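Local coordinates for protein alcohol dehydrogenase YqhD (Escherichia coli, PDB 4QGS) that reduces a broad range of short-chain aldehydes to alcohols with NADPH, using one catalytic zinc ion per subunit, at residues K139-M144 / A177-V182; T210-V215 / Q273-H278. One frame throughout, in Å; residues are numbered along the deposited sequence.

Contact 1. Residues K139-M144 / A177-V182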
# COMPACT_ATOMS: atom_id res chain seq x y z
N LYS A 139 19.39 -13.55 -3.27
CA LYS A 139 20.62 -13.11 -3.93
C LYS A 139 20.37 -12.62 -5.35
O LYS A 139 21.16 -11.86 -5.91
CB LYS A 139 21.66 -14.24 -3.96
CG LYS A 139 22.59 -14.29 -2.76
CD LYS A 139 21.86 -14.67 -1.50
CE LYS A 139 22.78 -14.71 -0.30
NZ LYS A 139 22.04 -15.08 0.93
N SER A 140 19.28 -13.10 -5.94
CA SER A 140 18.98 -12.79 -7.32
C SER A 140 17.52 -13.08 -7.59
O SER A 140 16.88 -13.86 -6.87
CB SER A 140 19.84 -13.62 -8.27
OG SER A 140 19.36 -14.95 -8.33
N ALA A 141 16.99 -12.47 -8.64
CA ALA A 141 15.61 -12.70 -9.02
C ALA A 141 15.47 -12.54 -10.53
O ALA A 141 16.27 -11.83 -11.16
CB ALA A 141 14.69 -11.75 -8.28
N ILE A 142 14.48 -13.21 -11.10
CA ILE A 142 14.12 -12.97 -12.49
C ILE A 142 13.73 -11.50 -12.63
O ILE A 142 12.97 -10.98 -11.81
CB ILE A 142 12.97 -13.86 -12.93
CG1 ILE A 142 13.39 -15.32 -12.84
CG2 ILE A 142 12.52 -13.52 -14.37
CD1 ILE A 142 12.44 -16.24 -13.51
N PRO A 143 14.28 -10.83 -13.64
CA PRO A 143 13.95 -9.42 -13.85
C PRO A 143 12.45 -9.25 -14.01
O PRO A 143 11.80 -10.11 -14.62
CB PRO A 143 14.69 -9.06 -15.13
CG PRO A 143 15.85 -10.02 -15.16
CD PRO A 143 15.28 -11.30 -14.61
N MET A 144 11.89 -8.19 -13.45
CA MET A 144 10.45 -7.98 -13.59
C MET A 144 10.12 -6.51 -13.68
O MET A 144 10.84 -5.66 -13.16
CB MET A 144 9.69 -8.64 -12.43
CG MET A 144 10.01 -8.08 -11.06
SD MET A 144 8.71 -8.49 -9.86
CE MET A 144 7.36 -7.51 -10.53
N ALA A 177 16.06 -6.10 -2.36
CA ALA A 177 16.53 -5.18 -3.40
C ALA A 177 16.57 -5.82 -4.79
O ALA A 177 16.80 -5.13 -5.78
CB ALA A 177 17.91 -4.65 -3.03
N HIS A 178 16.33 -7.12 -4.86
CA HIS A 178 16.40 -7.85 -6.12
C HIS A 178 15.03 -8.18 -6.71
O HIS A 178 14.92 -8.41 -7.90
CB HIS A 178 17.21 -9.14 -5.93
CG HIS A 178 18.67 -8.90 -5.70
ND1 HIS A 178 19.41 -9.62 -4.79
CD2 HIS A 178 19.53 -8.01 -6.26
CE1 HIS A 178 20.66 -9.18 -4.79
NE2 HIS A 178 20.76 -8.21 -5.68
N VAL A 179 14.00 -8.19 -5.87
CA VAL A 179 12.65 -8.48 -6.35
C VAL A 179 11.92 -7.19 -6.68
O VAL A 179 10.75 -7.20 -7.05
CB VAL A 179 11.82 -9.26 -5.31
CG1 VAL A 179 12.57 -10.49 -4.85
CG2 VAL A 179 11.45 -8.37 -4.13
N GLN A 180 12.63 -6.08 -6.55
CA GLN A 180 12.06 -4.81 -6.95
C GLN A 180 11.96 -4.75 -8.46
O GLN A 180 12.89 -5.16 -9.16
CB GLN A 180 12.88 -3.63 -6.44
CG GLN A 180 13.28 -3.76 -5.01
CD GLN A 180 13.34 -2.42 -4.32
OE1 GLN A 180 12.32 -1.77 -4.11
NE2 GLN A 180 14.54 -2.00 -3.94
N PRO A 181 10.84 -4.23 -8.97
CA PRO A 181 10.71 -4.12 -10.43
C PRO A 181 11.75 -3.19 -11.04
O PRO A 181 12.11 -2.15 -10.48
CB PRO A 181 9.29 -3.56 -10.62
CG PRO A 181 8.93 -2.94 -9.33
CD PRO A 181 9.66 -3.73 -8.26
N VAL A 182 12.25 -3.57 -12.21
CA VAL A 182 13.20 -2.72 -12.91
C VAL A 182 12.47 -1.46 -13.36
O VAL A 182 13.06 -0.39 -13.39
CB VAL A 182 13.85 -3.45 -14.11
CG1 VAL A 182 14.78 -4.53 -13.63
CG2 VAL A 182 12.79 -4.05 -15.01
O HOH W 1 13.28 -8.91 -9.87
O HOH W 2 13.40 -6.69 -11.14

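Contact 2. Residues T210-V215 / Q273-H278. With ZN (zinc ion), chain B.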
# COMPACT_ATOMS: atom_id res chain seq x y z
N THR A 210 1.06 8.06 4.74
CA THR A 210 1.84 9.28 4.93
C THR A 210 1.88 9.67 6.42
O THR A 210 2.96 9.89 6.96
CB THR A 210 1.29 10.44 4.11
OG1 THR A 210 1.26 10.04 2.73
CG2 THR A 210 2.20 11.70 4.27
N VAL A 211 0.73 9.73 7.09
CA VAL A 211 0.77 10.18 8.49
C VAL A 211 1.35 9.14 9.44
O VAL A 211 1.75 9.47 10.56
CB VAL A 211 -0.63 10.61 9.01
CG1 VAL A 211 -1.19 11.77 8.18
CG2 VAL A 211 -1.59 9.42 9.02
N GLU A 212 1.42 7.88 9.01
CA GLU A 212 2.09 6.84 9.81
C GLU A 212 3.57 7.15 9.96
O GLU A 212 4.23 6.65 10.86
CB GLU A 212 1.95 5.46 9.17
CG GLU A 212 0.52 4.90 9.17
CD GLU A 212 0.12 4.17 10.45
OE1 GLU A 212 0.55 4.58 11.56
OE2 GLU A 212 -0.62 3.17 10.35
N GLN A 213 4.07 7.98 9.04
CA GLN A 213 5.49 8.32 8.97
C GLN A 213 5.76 9.79 9.25
O GLN A 213 6.90 10.27 9.09
CB GLN A 213 6.04 7.94 7.60
CG GLN A 213 5.85 6.46 7.24
CD GLN A 213 6.22 6.16 5.80
OE1 GLN A 213 7.39 5.91 5.49
NE2 GLN A 213 5.23 6.14 4.91
N TYR A 214 4.73 10.52 9.67
CA TYR A 214 4.86 11.97 9.82
C TYR A 214 4.22 12.47 11.12
O TYR A 214 4.80 13.31 11.81
CB TYR A 214 4.26 12.68 8.60
CG TYR A 214 3.99 14.16 8.80
CD1 TYR A 214 5.04 15.08 8.89
CD2 TYR A 214 2.69 14.64 8.90
CE1 TYR A 214 4.79 16.43 9.08
CE2 TYR A 214 2.43 15.99 9.09
CZ TYR A 214 3.50 16.87 9.19
OH TYR A 214 3.24 18.21 9.38
N VAL A 215 3.03 11.98 11.47
CA VAL A 215 2.41 12.45 12.69
C VAL A 215 2.91 11.55 13.82
O VAL A 215 2.24 10.62 14.27
CB VAL A 215 0.87 12.45 12.61
CG1 VAL A 215 0.28 13.06 13.87
CG2 VAL A 215 0.46 13.27 11.39
N GLN A 273 8.56 6.01 12.85
CA GLN A 273 7.37 5.52 12.15
C GLN A 273 6.47 4.81 13.13
O GLN A 273 6.93 4.16 14.06
CB GLN A 273 7.76 4.59 11.01
CG GLN A 273 8.58 5.33 9.93
CD GLN A 273 8.85 4.49 8.71
OE1 GLN A 273 8.17 3.50 8.46
NE2 GLN A 273 9.86 4.88 7.94
N ASP A 274 5.17 4.94 12.90
CA ASP A 274 4.16 4.48 13.84
C ASP A 274 3.67 3.09 13.43
O ASP A 274 4.19 2.08 13.89
CB ASP A 274 3.02 5.51 13.89
CG ASP A 274 1.93 5.16 14.91
OD1 ASP A 274 1.93 4.04 15.43
OD2 ASP A 274 1.08 6.04 15.16
N TRP A 275 2.68 3.08 12.53
CA TRP A 275 2.05 1.89 11.93
C TRP A 275 1.08 1.20 12.87
O TRP A 275 0.53 0.16 12.50
CB TRP A 275 3.09 0.88 11.43
CG TRP A 275 3.93 1.51 10.35
CD1 TRP A 275 5.24 1.88 10.44
CD2 TRP A 275 3.49 1.92 9.05
NE1 TRP A 275 5.65 2.47 9.26
CE2 TRP A 275 4.59 2.51 8.40
CE3 TRP A 275 2.27 1.83 8.37
CZ2 TRP A 275 4.51 3.00 7.10
CZ3 TRP A 275 2.19 2.33 7.09
CH2 TRP A 275 3.31 2.90 6.46
N ALA A 276 0.84 1.77 14.04
CA ALA A 276 -0.12 1.16 14.97
C ALA A 276 -1.54 1.21 14.40
O ALA A 276 -2.34 0.30 14.62
CB ALA A 276 -0.08 1.85 16.32
N THR A 277 -1.85 2.28 13.67
CA THR A 277 -3.17 2.38 13.02
C THR A 277 -3.36 1.23 12.03
O THR A 277 -4.42 0.57 12.02
CB THR A 277 -3.36 3.73 12.30
OG1 THR A 277 -3.44 4.78 13.29
CG2 THR A 277 -4.65 3.75 11.44
N HIS A 278 -2.34 0.95 11.23
CA HIS A 278 -2.35 -0.22 10.35
C HIS A 278 -2.50 -1.54 11.11
O HIS A 278 -3.30 -2.39 10.71
CB HIS A 278 -1.10 -0.25 9.45
CG HIS A 278 -1.30 0.39 8.11
ND1 HIS A 278 -1.40 1.75 7.93
CD2 HIS A 278 -1.49 -0.16 6.88
CE1 HIS A 278 -1.62 2.02 6.66
NE2 HIS A 278 -1.67 0.88 5.99
ZN ZN B . -2.13 0.51 3.92
O HOH W 3 -0.73 5.69 13.45
O HOH W 4 -0.95 -1.22 3.99
O HOH W 5 -1.99 -0.19 1.89

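Contact 1. Residues K139-M144 / A177-V182
Val182 N donates to Met144 O over 2.7 Å, and this bond begins the pairing of two neighbouring parallel strands, 144-148 and 183-186, in the N-terminal dinucleotide-binding domain of an iron-containing alcohol dehydrogenase. The same oxygen also receives a CA-H...O contact from Pro181 CA at 3.1 Å, while the CG2 branch of Val182 lies against it. Between this end and Ser140, where the chains come together again beside His178, two waters bridge the gap. One water accepts the Met144 N-H and lies within hydrogen-bonding distance of Gln180 O; another lies between Ile142 O and His178 O, within hydrogen-bonding distance of both.

The Met144 side chain leaves the backbone with CG between N and the carbonyl carbon (chi1 63°), and the chain continues from there until SD sits 3.7 Å from Val179 O and the terminal CE brushes Pro181 CB. Further along, Ala141 CB rests on His178 O at 3.4 Å and touches the CG1 branch of Val179 at 4.2 Å.

Behind these first contacts stands helix 106-119: Leu109 and Thr112 pack on Met144, and Ala117 on Val179. Strand 99-104 adds Leu100 against Met144 and Phe99 against Val182. The side chain of Val179 is about 6 Å from Gly160, an NADP(+)-binding residue, so the seam runs close to the cofactor cleft. At the exposed end the imidazole of His178 lies obliquely to the Lys139 carbonyl, with CE1 2.9 Å from Lys139 O.

Contact 2. Residues T210-V215 / Q273-H278
Glu212 O accepts the Asp274 N-H over 2.8 Å, a bond that fastens segment 210-215 to the loop entering helix 276-288. This junction belongs to the all-helical C-terminal domain that holds the catalytic zinc, and the Glu212 side chain reaches from it to a zinc ligand in a His-carboxylate pair. OE2 receives two N-H groups of His278: the backbone N at 2.9 Å and, with its anti lone pair, ND1 at 2.9 Å. The second bond lies close to the imidazole plane and fixes the ring's rotation, leaving NE2 directed at zinc, 2.1 Å away.

The other oxygen, OE1, takes the N-H of Trp275, the N-cap residue, from above the carboxylate plane. A water lies within hydrogen-bonding distance of OE1, Asp274 OD2 and Thr277 OG1. Glu212 CB sits over one face of the six-membered ring of Trp275 in a CH-pi contact, 3.7 Å from its centroid; the bend at chi2 (-85°) places CD beside the Trp275 backbone, near its CA. An alanine in place of Glu212 would probably leave His278 ND1 without its acceptor and the imidazole freer to turn at the metal.

Gln213 runs alongside Gln273, with Gln213 CG 3.7 Å from Trp275 CZ2. Outside the two segments, Asp205, His209 and His292 complete the protein ligands of the zinc, and Lys311 forms a salt bridge with Asp274 OD2. The indole is held in turn by Gln273, whose OE1 accepts from Trp275 NE1 in the ring plane at 2.8 Å.

In the fold
From the N terminus, the chain first builds the parallel sheet of the cofactor-binding domain. Contact 1 closes a loop of 32 residues there, containing the two-stranded hairpin 161-163/172-174, and brings strands 144-148 and 183-186 together. The chain then passes into the helical domain, where contact 2 closes a longer excursion of 57 residues, through helices 222-244 and 249-262, and joins the end of helix 196-211 to the start of helix 276-288. The two loops follow in series, neither nested nor crossed. Their centres lie 28 Å apart and their nearest atoms about 13 Å, so each ties together its own domain, one near the NADP(+) site and the other at the zinc.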